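PDB 4N6F: putative thiosugar synthase from Amycolatopsis orientalis, which probably builds 2-thiosugars with sulphur delivered by a carrier-protein thiocarboxylate, in a TIM barrel related to the thiazole synthase ThiG. Local coordinates for residues I197-G210 with A232-Y244. Sequence-based numbering, arbitrary orientation.
Sequences IGSARHVAEAMELG and AMRQAALAGLLSY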
loop_
_atom_site.group_PDB
_atom_site.type_symbol
_atom_site.label_atom_id
_atom_site.label_comp_id
_atom_site.label_asym_id
_atom_site.label_seq_id
_atom_site.Cartn_x
_atom_site.Cartn_y
_atom_site.Cartn_z
ATOM N N ILE A 197 -6.474 4.473 -11.189
ATOM C CA ILE A 197 -5.395 4.139 -10.280
ATOM C C ILE A 197 -4.229 5.090 -10.563
ATOM O O ILE A 197 -3.813 5.279 -11.712
ATOM C CB ILE A 197 -4.912 2.681 -10.424
ATOM C CG1 ILE A 197 -6.043 1.690 -10.127
ATOM C CG2 ILE A 197 -3.733 2.420 -9.492
ATOM C CD1 ILE A 197 -6.589 1.770 -8.720
ATOM N N GLY A 198 -3.707 5.657 -9.489
ATOM C CA GLY A 198 -2.737 6.744 -9.538
ATOM C C GLY A 198 -1.381 6.366 -8.975
ATOM O O GLY A 198 -0.352 6.819 -9.484
ATOM N N SER A 199 -1.366 5.553 -7.921
ATOM C CA SER A 199 -0.118 5.176 -7.252
ATOM C C SER A 199 -0.245 3.864 -6.485
ATOM O O SER A 199 -1.331 3.280 -6.398
ATOM C CB SER A 199 0.314 6.284 -6.293
ATOM O OG SER A 199 -0.543 6.346 -5.163
ATOM N N ALA A 200 0.870 3.432 -5.904
ATOM C CA ALA A 200 0.954 2.163 -5.191
ATOM C C ALA A 200 -0.045 2.013 -4.037
ATOM O O ALA A 200 -0.515 0.905 -3.775
ATOM C CB ALA A 200 2.365 1.956 -4.672
ATOM N N ARG A 201 -0.355 3.102 -3.342
ATOM C CA ARG A 201 -1.297 3.033 -2.230
ATOM C C ARG A 201 -2.707 2.650 -2.677
ATOM O O ARG A 201 -3.435 2.046 -1.911
ATOM C CB ARG A 201 -1.335 4.340 -1.440
ATOM C CG ARG A 201 -2.155 5.447 -2.066
ATOM C CD ARG A 201 -2.302 6.604 -1.093
ATOM N NE ARG A 201 -3.082 7.696 -1.662
ATOM C CZ ARG A 201 -2.575 8.748 -2.307
ATOM N NH1 ARG A 201 -3.395 9.684 -2.779
ATOM N NH2 ARG A 201 -1.261 8.881 -2.484
ATOM N N HIS A 202 -3.082 3.017 -3.903
ATOM C CA HIS A 202 -4.383 2.645 -4.461
ATOM C C HIS A 202 -4.445 1.137 -4.741
ATOM O O HIS A 202 -5.486 0.503 -4.548
ATOM C CB HIS A 202 -4.666 3.409 -5.756
ATOM C CG HIS A 202 -4.773 4.897 -5.593
ATOM N ND1 HIS A 202 -5.204 5.502 -4.431
ATOM C CD2 HIS A 202 -4.544 5.898 -6.470
ATOM C CE1 HIS A 202 -5.212 6.814 -4.597
ATOM N NE2 HIS A 202 -4.817 7.081 -5.827
ATOM N N VAL A 203 -3.327 0.579 -5.202
ATOM C CA VAL A 203 -3.225 -0.850 -5.444
ATOM C C VAL A 203 -3.373 -1.600 -4.126
ATOM O O VAL A 203 -4.177 -2.514 -4.035
ATOM C CB VAL A 203 -1.901 -1.220 -6.140
ATOM C CG1 VAL A 203 -1.676 -2.726 -6.157
ATOM C CG2 VAL A 203 -1.890 -0.677 -7.552
ATOM N N ALA A 204 -2.609 -1.205 -3.105
ATOM C CA ALA A 204 -2.740 -1.822 -1.777
ATOM C C ALA A 204 -4.182 -1.757 -1.285
ATOM O O ALA A 204 -4.703 -2.738 -0.754
ATOM C CB ALA A 204 -1.816 -1.160 -0.767
ATOM N N GLU A 205 -4.821 -0.601 -1.470
ATOM C CA GLU A 205 -6.214 -0.426 -1.085
ATOM C C GLU A 205 -7.143 -1.411 -1.817
ATOM O O GLU A 205 -7.987 -2.041 -1.193
ATOM C CB GLU A 205 -6.676 1.016 -1.326
ATOM C CG GLU A 205 -8.082 1.289 -0.800
ATOM C CD GLU A 205 -8.538 2.718 -1.010
ATOM O OE1 GLU A 205 -9.690 3.023 -0.625
ATOM O OE2 GLU A 205 -7.765 3.537 -1.560
ATOM N N ALA A 206 -6.983 -1.542 -3.130
ATOM C CA ALA A 206 -7.818 -2.459 -3.902
ATOM C C ALA A 206 -7.756 -3.870 -3.340
ATOM O O ALA A 206 -8.783 -4.510 -3.181
ATOM C CB ALA A 206 -7.402 -2.478 -5.357
ATOM N N MET A 207 -6.558 -4.339 -3.023
ATOM C CA MET A 207 -6.384 -5.692 -2.513
ATOM C C MET A 207 -7.020 -5.866 -1.137
ATOM O O MET A 207 -7.554 -6.944 -0.826
ATOM C CB MET A 207 -4.905 -6.060 -2.449
ATOM C CG MET A 207 -4.171 -5.926 -3.774
ATOM S SD MET A 207 -4.903 -6.866 -5.121
ATOM C CE MET A 207 -4.430 -8.517 -4.656
ATOM N N GLU A 208 -6.992 -4.808 -0.326
ATOM C CA GLU A 208 -7.612 -4.852 1.001
ATOM C C GLU A 208 -9.137 -4.848 0.941
ATOM O O GLU A 208 -9.782 -5.159 1.925
ATOM C CB GLU A 208 -7.089 -3.727 1.896
ATOM C CG GLU A 208 -5.625 -3.933 2.241
ATOM C CD GLU A 208 -5.086 -2.981 3.292
ATOM O OE1 GLU A 208 -5.825 -2.094 3.777
ATOM O OE2 GLU A 208 -3.904 -3.130 3.639
ATOM N N LEU A 209 -9.704 -4.513 -0.214
ATOM C CA LEU A 209 -11.143 -4.671 -0.446
ATOM C C LEU A 209 -11.505 -6.104 -0.887
ATOM O O LEU A 209 -12.676 -6.421 -1.015
ATOM C CB LEU A 209 -11.627 -3.693 -1.522
ATOM C CG LEU A 209 -11.438 -2.200 -1.256
ATOM C CD1 LEU A 209 -11.971 -1.424 -2.442
ATOM C CD2 LEU A 209 -12.124 -1.763 0.027
ATOM N N GLY A 210 -10.503 -6.945 -1.120
ATOM C CA GLY A 210 -10.719 -8.295 -1.661
ATOM C C GLY A 210 -10.504 -8.437 -3.171
ATOM O O GLY A 210 -10.766 -9.489 -3.734
ATOM N N ALA A 232 6.983 -0.560 -7.677
ATOM C CA ALA A 232 6.278 -0.200 -6.462
ATOM C C ALA A 232 4.892 -0.833 -6.400
ATOM O O ALA A 232 4.443 -1.255 -5.343
ATOM C CB ALA A 232 6.151 1.310 -6.364
ATOM N N MET A 233 4.215 -0.878 -7.537
ATOM C CA MET A 233 2.883 -1.451 -7.612
ATOM C C MET A 233 2.876 -2.976 -7.426
ATOM O O MET A 233 1.968 -3.509 -6.783
ATOM C CB MET A 233 2.218 -1.042 -8.919
ATOM C CG MET A 233 1.697 0.379 -8.835
ATOM S SD MET A 233 0.924 0.897 -10.360
ATOM C CE MET A 233 0.194 2.433 -9.798
ATOM N N ARG A 234 3.878 -3.664 -7.977
ATOM C CA ARG A 234 4.042 -5.099 -7.733
ATOM C C ARG A 234 4.114 -5.354 -6.235
ATOM O O ARG A 234 3.426 -6.229 -5.701
ATOM C CB ARG A 234 5.310 -5.655 -8.396
ATOM C CG ARG A 234 5.257 -7.163 -8.596
ATOM C CD ARG A 234 6.481 -7.920 -8.115
ATOM N NE ARG A 234 7.604 -7.853 -9.040
ATOM C CZ ARG A 234 8.223 -8.896 -9.605
ATOM N NH1 ARG A 234 7.838 -10.151 -9.389
ATOM N NH2 ARG A 234 9.250 -8.672 -10.420
ATOM N N GLN A 235 4.955 -4.578 -5.560
ATOM C CA GLN A 235 5.164 -4.739 -4.126
ATOM C C GLN A 235 3.903 -4.426 -3.354
ATOM O O GLN A 235 3.570 -5.130 -2.412
ATOM C CB GLN A 235 6.298 -3.831 -3.638
ATOM C CG GLN A 235 7.667 -4.213 -4.182
ATOM C CD GLN A 235 8.069 -5.627 -3.808
ATOM O OE1 GLN A 235 8.666 -6.353 -4.604
ATOM N NE2 GLN A 235 7.725 -6.029 -2.595
ATOM N N ALA A 236 3.210 -3.371 -3.763
ATOM C CA ALA A 236 1.991 -2.930 -3.098
ATOM C C ALA A 236 0.860 -3.951 -3.218
ATOM O O ALA A 236 0.051 -4.109 -2.297
ATOM C CB ALA A 236 1.543 -1.589 -3.653
ATOM N N ALA A 237 0.792 -4.610 -4.367
ATOM C CA ALA A 237 -0.208 -5.647 -4.617
ATOM C C ALA A 237 0.022 -6.828 -3.682
ATOM O O ALA A 237 -0.912 -7.364 -3.096
ATOM C CB ALA A 237 -0.145 -6.099 -6.071
ATOM N N LEU A 238 1.282 -7.216 -3.538
ATOM C CA LEU A 238 1.639 -8.314 -2.650
ATOM C C LEU A 238 1.437 -7.959 -1.182
ATOM O O LEU A 238 0.907 -8.774 -0.436
ATOM C CB LEU A 238 3.066 -8.792 -2.927
ATOM C CG LEU A 238 3.197 -9.431 -4.328
ATOM C CD1 LEU A 238 4.648 -9.779 -4.657
ATOM C CD2 LEU A 238 2.320 -10.676 -4.482
ATOM N N ALA A 239 1.820 -6.745 -0.773
ATOM C CA ALA A 239 1.571 -6.277 0.596
ATOM C C ALA A 239 0.086 -6.220 0.896
ATOM O O ALA A 239 -0.344 -6.561 1.988
ATOM C CB ALA A 239 2.178 -4.896 0.822
ATOM N N GLY A 240 -0.692 -5.741 -0.066
ATOM C CA GLY A 240 -2.131 -5.607 0.100
ATOM C C GLY A 240 -2.818 -6.947 0.242
ATOM O O GLY A 240 -3.756 -7.088 1.014
ATOM N N LEU A 241 -2.357 -7.920 -0.535
ATOM C CA LEU A 241 -2.872 -9.277 -0.477
ATOM C C LEU A 241 -2.590 -9.865 0.902
ATOM O O LEU A 241 -3.508 -10.326 1.583
ATOM C CB LEU A 241 -2.238 -10.127 -1.577
ATOM C CG LEU A 241 -2.651 -11.599 -1.639
ATOM C CD1 LEU A 241 -4.095 -11.726 -2.103
ATOM C CD2 LEU A 241 -1.719 -12.384 -2.554
ATOM N N LEU A 242 -1.326 -9.815 1.325
ATOM C CA LEU A 242 -0.944 -10.363 2.621
ATOM C C LEU A 242 -1.697 -9.714 3.760
ATOM O O LEU A 242 -2.083 -10.395 4.710
ATOM C CB LEU A 242 0.558 -10.237 2.857
ATOM C CG LEU A 242 1.416 -11.111 1.946
ATOM C CD1 LEU A 242 2.890 -10.880 2.243
ATOM C CD2 LEU A 242 1.045 -12.578 2.118
ATOM N N SER A 243 -1.914 -8.406 3.644
ATOM C CA SER A 243 -2.650 -7.642 4.634
ATOM C C SER A 243 -4.116 -8.076 4.655
ATOM O O SER A 243 -4.691 -8.287 5.722
ATOM C CB SER A 243 -2.513 -6.138 4.335
ATOM O OG SER A 243 -3.400 -5.348 5.095
ATOM N N TYR A 244 -4.729 -8.201 3.485
ATOM C CA TYR A 244 -6.097 -8.721 3.414
ATOM C C TYR A 244 -6.164 -10.107 4.070
ATOM O O TYR A 244 -7.001 -10.350 4.915
ATOM C CB TYR A 244 -6.572 -8.808 1.968
ATOM C CG TYR A 244 -7.991 -9.311 1.797
ATOM C CD1 TYR A 244 -9.073 -8.511 2.129
ATOM C CD2 TYR A 244 -8.246 -10.569 1.283
ATOM C CE1 TYR A 244 -10.370 -8.948 1.958
ATOM C CE2 TYR A 244 -9.550 -11.024 1.105
ATOM C CZ TYR A 244 -10.604 -10.206 1.435
ATOM O OH TYR A 244 -11.905 -10.640 1.263
#
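With chi1 at 169°, S243 swings OG trans to the main-chain nitrogen and out to E208, whose CG lies anti to its own carbonyl carbon and whose chain then runs extended to the carboxylate. S243 OG donates to E208 OE2 at 2.7 Å, coming from above the carboxylate plane, 59° out of it. E208 also reaches across the dimer: its carboxylate accepts from S199 OG of the second subunit and forms a salt bridge with R201 of that same subunit. Replacing E208 by alanine is likely to leave S243 OG without this acceptor and R201 of the second subunit without its counter-charge.

Behind this polar corner lies a worked example of close helix packing through small residues. Helices 200-208 and 226-245, neighbours in the outer layer of the TIM barrel, run nearly parallel, with segment axes 7.5 Å apart and crossing at -29°. A200 and A236 meet through their CB atoms at 3.8 Å, and A204 CA lies 4.3 Å from G240 CA, where a CB on the glycine would clash with M207 CB and A204 O. V203 CG1 presses alongside A237 CB at 3.7 Å. Toward the start of helix 200-208, M233 brings CE to 3.6 Å from S199 C, at the N-cap residue. M207 sets CG against A237 O and brings CE against L241 CB. At the far end, G210 closes helix 200-208 in a Schellman motif and lays its CA over one face of the Y244 ring, 3.9 Å from the centroid, a CH-pi contact.

Close packing of small and apolar residues against each other and against backbone carbonyls thus joins the two helices on the outside of the barrel, whereas the shared carboxylate of E208 ties this intrachain seam to the subunit interface.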